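Local coordinates for uncharacterized protein (Nostoc punctiforme, PDB 2QDR) that is a putative dioxygenase, inferred from its double-stranded beta-helix fold, at the interface of chains A and B. Residues are numbered along the deposited sequence; one frame, centred on the assembly and turned at random. Chains: chain A/B, Uncharacterized protein.

Contact 1 and contact 2 are neighbouring patches of one interface between chains A and B, the centres of their C-alpha atoms about 11 Å apart. Both draw on strand 184-188 of chain A and on strand 296-298 near the C-terminus of chain B, so a continuous stretch of each chain runs through the two. Contact 1 adds the short 3-10 helix 189-191 and B:Tyr232; contact 2 adds strand 205-212 and the loop at B:Val292 and B:Ala293. Both patches are apolar. The whole interface is not an exact two-fold, and the structure alone does not show whether it is the biological one.

Contact 1: the interface of chains A and B. Residues chain A 188, 191; chain B 232, 297-299.
The backbone carbonyl oxygen of B:Ser297 is a polar atom with apolar company: atom CD1 of A:Leu191 lies 3.6 Å from O of B:Ser297, and no hydrogen bond joins the chains in this patch. A:Leu191 does most of the touching. With CG anti to the carbonyl carbon (chi1 -56°), its side chain sends both methyls toward chain B, CD2 to the ring of B:Tyr232 and CD1 to the strand. CD2 sits over one face of that ring, toward the rim, in a CH-pi contact 3.5 Å above the plane. Its nearest ring atom is CE1 of B:Tyr232, 3.6 Å from CD2 of A:Leu191. The leucine and tyrosine run antiparallel, the leucine laid over the ring face with CD1 toward the CG end of the ring. That methyl, CD1, also meets the B:Ala299 side chain, with CB of B:Ala299 3.7 Å from CD1 of A:Leu191. CB of B:Ser297 makes a looser contact with the same methyl. The methylene of A:Asp188 also approaches the serine carbonyl loosely, CB of A:Asp188 being 4.1 Å from O of B:Ser297. An alanine in place of B:Tyr232 would probably open a gap beneath CD2 of A:Leu191 and leave that methyl without its aromatic face. The patch seats one leucine of chain A against chain B by apolar packing and the CH-pi contact, and may contribute to holding the two copies together in the deposited assembly.

Contact 2: the interface of chains A and B. Residues chain A 184, 187, 209-211; chain B 292-293, 296.
Strand 184-188 of chain A and the end of strand 205-212 face a chain B segment that passes from the loop at B:Val292 and B:Ala293 into strand 296-298, with B:Ala293 taking positive phi and psi (65°/33°). The methyl of B:Ala293 points into chain A between A:Ile184 and A:Leu210. It meets the flank of the isoleucine's outer arm, CD1 of A:Ile184 lying 3.4 Å from CB of B:Ala293 with CG1 a little further off. The arm is extended, CG1 lying anti to the carbonyl carbon and CD1 continuing away from the backbone (chi2 176°), which lays its flank across the methyl. Against the same methyl lies a backbone carbonyl, O of A:Leu210 being 3.7 Å from CB of B:Ala293. CD1 of A:Leu187 adds a looser contact, so the small side chain is met by groups from two strands of chain A.

Three residues further along chain B, B:Leu296 lies across both branched side chains of strand 184-188, at about a right angle to each. Its CD2 packs on the branch point of A:Leu187, with CD2 of B:Leu296 3.8 Å from CG of A:Leu187, while the other methyl, CD1, approaches CG2 of A:Ile184 at 4.1 Å. The two methyls of the leucine thus serve different partners.

At the other end, B:Val292 meets the backbone of strand 205-212. Its CG1 stands anti to the backbone N and lies 3.9 Å from O of A:Trp209. Both valine methyls also touch the beta carbon of A:Trp209, 4.0 Å separating CB of A:Trp209 from CG1 of B:Val292; it is this carbon, rather than the indole, that meets the valine.

No hydrogen bond or salt bridge crosses the patch. By apolar packing of small and branched side chains, it sets the loop before the last strand of chain B against chain A, and may support association of these copies in the deposited assembly.

Contact 1: the interface of chains A and B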
loop_
_atom_site.group_PDB
_atom_site.type_symbol
_atom_site.label_atom_id
_atom_site.label_comp_id
_atom_site.label_asym_id
_atom_site.label_seq_id
_atom_site.Cartn_x
_atom_site.Cartn_y
_atom_site.Cartn_z
ATOM N N ASP A 188 14.163 25.161 -9.541
ATOM C CA ASP A 188 13.239 25.337 -10.649
ATOM C C ASP A 188 12.006 24.462 -10.331
ATOM O O ASP A 188 11.976 23.257 -10.636
ATOM C CB ASP A 188 13.925 24.961 -11.972
ATOM C CG ASP A 188 13.052 25.202 -13.213
ATOM O OD1 ASP A 188 11.854 25.525 -13.095
ATOM O OD2 ASP A 188 13.588 25.059 -14.335
ATOM N N LEU A 191 10.456 21.849 -12.789
ATOM C CA LEU A 191 11.073 20.515 -12.901
ATOM C C LEU A 191 10.722 19.565 -11.748
ATOM O O LEU A 191 10.898 18.357 -11.854
ATOM C CB LEU A 191 12.596 20.636 -12.953
ATOM C CG LEU A 191 13.189 21.520 -14.044
ATOM C CD1 LEU A 191 14.730 21.510 -13.976
ATOM C CD2 LEU A 191 12.713 21.091 -15.409
ATOM N N TYR B 232 18.029 16.384 -16.237
ATOM C CA TYR B 232 18.494 17.712 -15.888
ATOM C C TYR B 232 19.816 17.694 -15.164
ATOM O O TYR B 232 20.315 16.628 -14.788
ATOM C CB TYR B 232 17.471 18.341 -14.940
ATOM C CG TYR B 232 16.048 18.018 -15.307
ATOM C CD1 TYR B 232 15.495 18.506 -16.479
ATOM C CD2 TYR B 232 15.252 17.219 -14.483
ATOM C CE1 TYR B 232 14.196 18.196 -16.843
ATOM C CE2 TYR B 232 13.937 16.917 -14.831
ATOM C CZ TYR B 232 13.417 17.410 -16.018
ATOM O OH TYR B 232 12.126 17.140 -16.402
ATOM N N SER B 297 17.096 19.812 -9.110
ATOM C CA SER B 297 17.168 19.643 -10.563
ATOM C C SER B 297 17.262 21.025 -11.206
ATOM O O SER B 297 16.486 21.906 -10.855
ATOM C CB SER B 297 15.964 18.886 -11.108
ATOM O OG SER B 297 15.983 17.549 -10.670
ATOM N N TYR B 298 18.202 21.187 -12.141
ATOM C CA TYR B 298 18.489 22.455 -12.821
ATOM C C TYR B 298 18.584 22.267 -14.345
ATOM O O TYR B 298 19.253 21.351 -14.809
ATOM C CB TYR B 298 19.772 23.012 -12.175
ATOM C CG TYR B 298 20.330 24.290 -12.738
ATOM C CD1 TYR B 298 19.581 25.452 -12.717
ATOM C CD2 TYR B 298 21.657 24.366 -13.187
ATOM C CE1 TYR B 298 20.103 26.652 -13.216
ATOM C CE2 TYR B 298 22.192 25.564 -13.689
ATOM C CZ TYR B 298 21.404 26.702 -13.695
ATOM O OH TYR B 298 21.871 27.894 -14.187
ATOM N N ALA B 299 17.891 23.119 -15.110
ATOM C CA ALA B 299 17.851 23.035 -16.577
ATOM C C ALA B 299 17.745 24.424 -17.213
ATOM O O ALA B 299 16.672 24.840 -17.606
ATOM C CB ALA B 299 16.689 22.165 -16.994
#

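Contact 2: the interface of chains A and B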
loop_
_atom_site.group_PDB
_atom_site.type_symbol
_atom_site.label_atom_id
_atom_site.label_comp_id
_atom_site.label_asym_id
_atom_site.label_seq_id
_atom_site.Cartn_x
_atom_site.Cartn_y
_atom_site.Cartn_z
ATOM N N ILE A 184 19.360 27.434 -0.383
ATOM C CA ILE A 184 18.730 26.829 -1.548
ATOM C C ILE A 184 19.117 27.796 -2.659
ATOM O O ILE A 184 18.416 28.781 -2.870
ATOM C CB ILE A 184 17.199 26.680 -1.380
ATOM C CG1 ILE A 184 16.882 25.831 -0.137
ATOM C CG2 ILE A 184 16.549 26.064 -2.661
ATOM C CD1 ILE A 184 15.408 25.697 0.190
ATOM N N LEU A 187 16.068 26.608 -7.246
ATOM C CA LEU A 187 15.122 25.504 -7.333
ATOM C C LEU A 187 14.078 25.837 -8.397
ATOM O O LEU A 187 13.239 26.701 -8.188
ATOM C CB LEU A 187 14.499 25.265 -5.958
ATOM C CG LEU A 187 13.639 24.033 -5.668
ATOM C CD1 LEU A 187 13.295 23.994 -4.176
ATOM C CD2 LEU A 187 12.362 23.973 -6.492
ATOM N N TRP A 209 6.546 21.288 -2.391
ATOM C CA TRP A 209 7.357 21.919 -1.353
ATOM C C TRP A 209 8.629 22.543 -1.896
ATOM O O TRP A 209 9.379 21.892 -2.606
ATOM C CB TRP A 209 7.761 20.918 -0.273
ATOM C CG TRP A 209 6.682 20.601 0.650
ATOM C CD1 TRP A 209 5.721 19.652 0.508
ATOM C CD2 TRP A 209 6.442 21.244 1.891
ATOM N NE1 TRP A 209 4.889 19.662 1.594
ATOM C CE2 TRP A 209 5.316 20.631 2.467
ATOM C CE3 TRP A 209 7.075 22.282 2.579
ATOM C CZ2 TRP A 209 4.799 21.030 3.696
ATOM C CZ3 TRP A 209 6.577 22.664 3.797
ATOM C CH2 TRP A 209 5.446 22.039 4.347
ATOM N N LEU A 210 8.845 23.812 -1.566
ATOM C CA LEU A 210 10.042 24.541 -1.960
ATOM C C LEU A 210 11.019 24.663 -0.782
ATOM O O LEU A 210 12.244 24.669 -0.985
ATOM C CB LEU A 210 9.667 25.915 -2.474
ATOM C CG LEU A 210 8.682 25.981 -3.642
ATOM C CD1 LEU A 210 8.404 27.455 -3.982
ATOM C CD2 LEU A 210 9.174 25.209 -4.864
ATOM N N ARG A 211 10.490 24.784 0.440
ATOM C CA ARG A 211 11.320 24.888 1.642
ATOM C C ARG A 211 10.489 24.553 2.883
ATOM O O ARG A 211 9.323 24.915 2.956
ATOM C CB ARG A 211 11.921 26.286 1.775
ATOM C CG ARG A 211 12.892 26.467 2.976
ATOM C CD ARG A 211 13.429 27.895 3.042
ATOM N NE ARG A 211 12.327 28.826 3.293
ATOM C CZ ARG A 211 11.900 29.232 4.485
ATOM N NH1 ARG A 211 12.481 28.847 5.622
ATOM N NH2 ARG A 211 10.871 30.066 4.542
ATOM N N VAL B 292 13.800 18.220 2.058
ATOM C CA VAL B 292 13.348 19.066 0.962
ATOM C C VAL B 292 14.455 20.031 0.531
ATOM O O VAL B 292 15.153 20.611 1.375
ATOM C CB VAL B 292 12.074 19.877 1.364
ATOM C CG1 VAL B 292 11.732 20.967 0.328
ATOM C CG2 VAL B 292 10.880 18.933 1.607
ATOM N N ALA B 293 14.593 20.186 -0.784
ATOM C CA ALA B 293 15.575 21.080 -1.408
ATOM C C ALA B 293 17.055 20.703 -1.169
ATOM O O ALA B 293 17.922 21.589 -1.124
ATOM C CB ALA B 293 15.291 22.539 -0.990
ATOM N N LEU B 296 18.705 19.555 -6.093
ATOM C CA LEU B 296 17.936 20.473 -6.910
ATOM C C LEU B 296 18.129 20.296 -8.411
ATOM O O LEU B 296 19.208 20.588 -8.924
ATOM C CB LEU B 296 18.366 21.885 -6.493
ATOM C CG LEU B 296 18.295 22.215 -4.987
ATOM C CD1 LEU B 296 19.071 23.466 -4.651
ATOM C CD2 LEU B 296 16.843 22.324 -4.529
#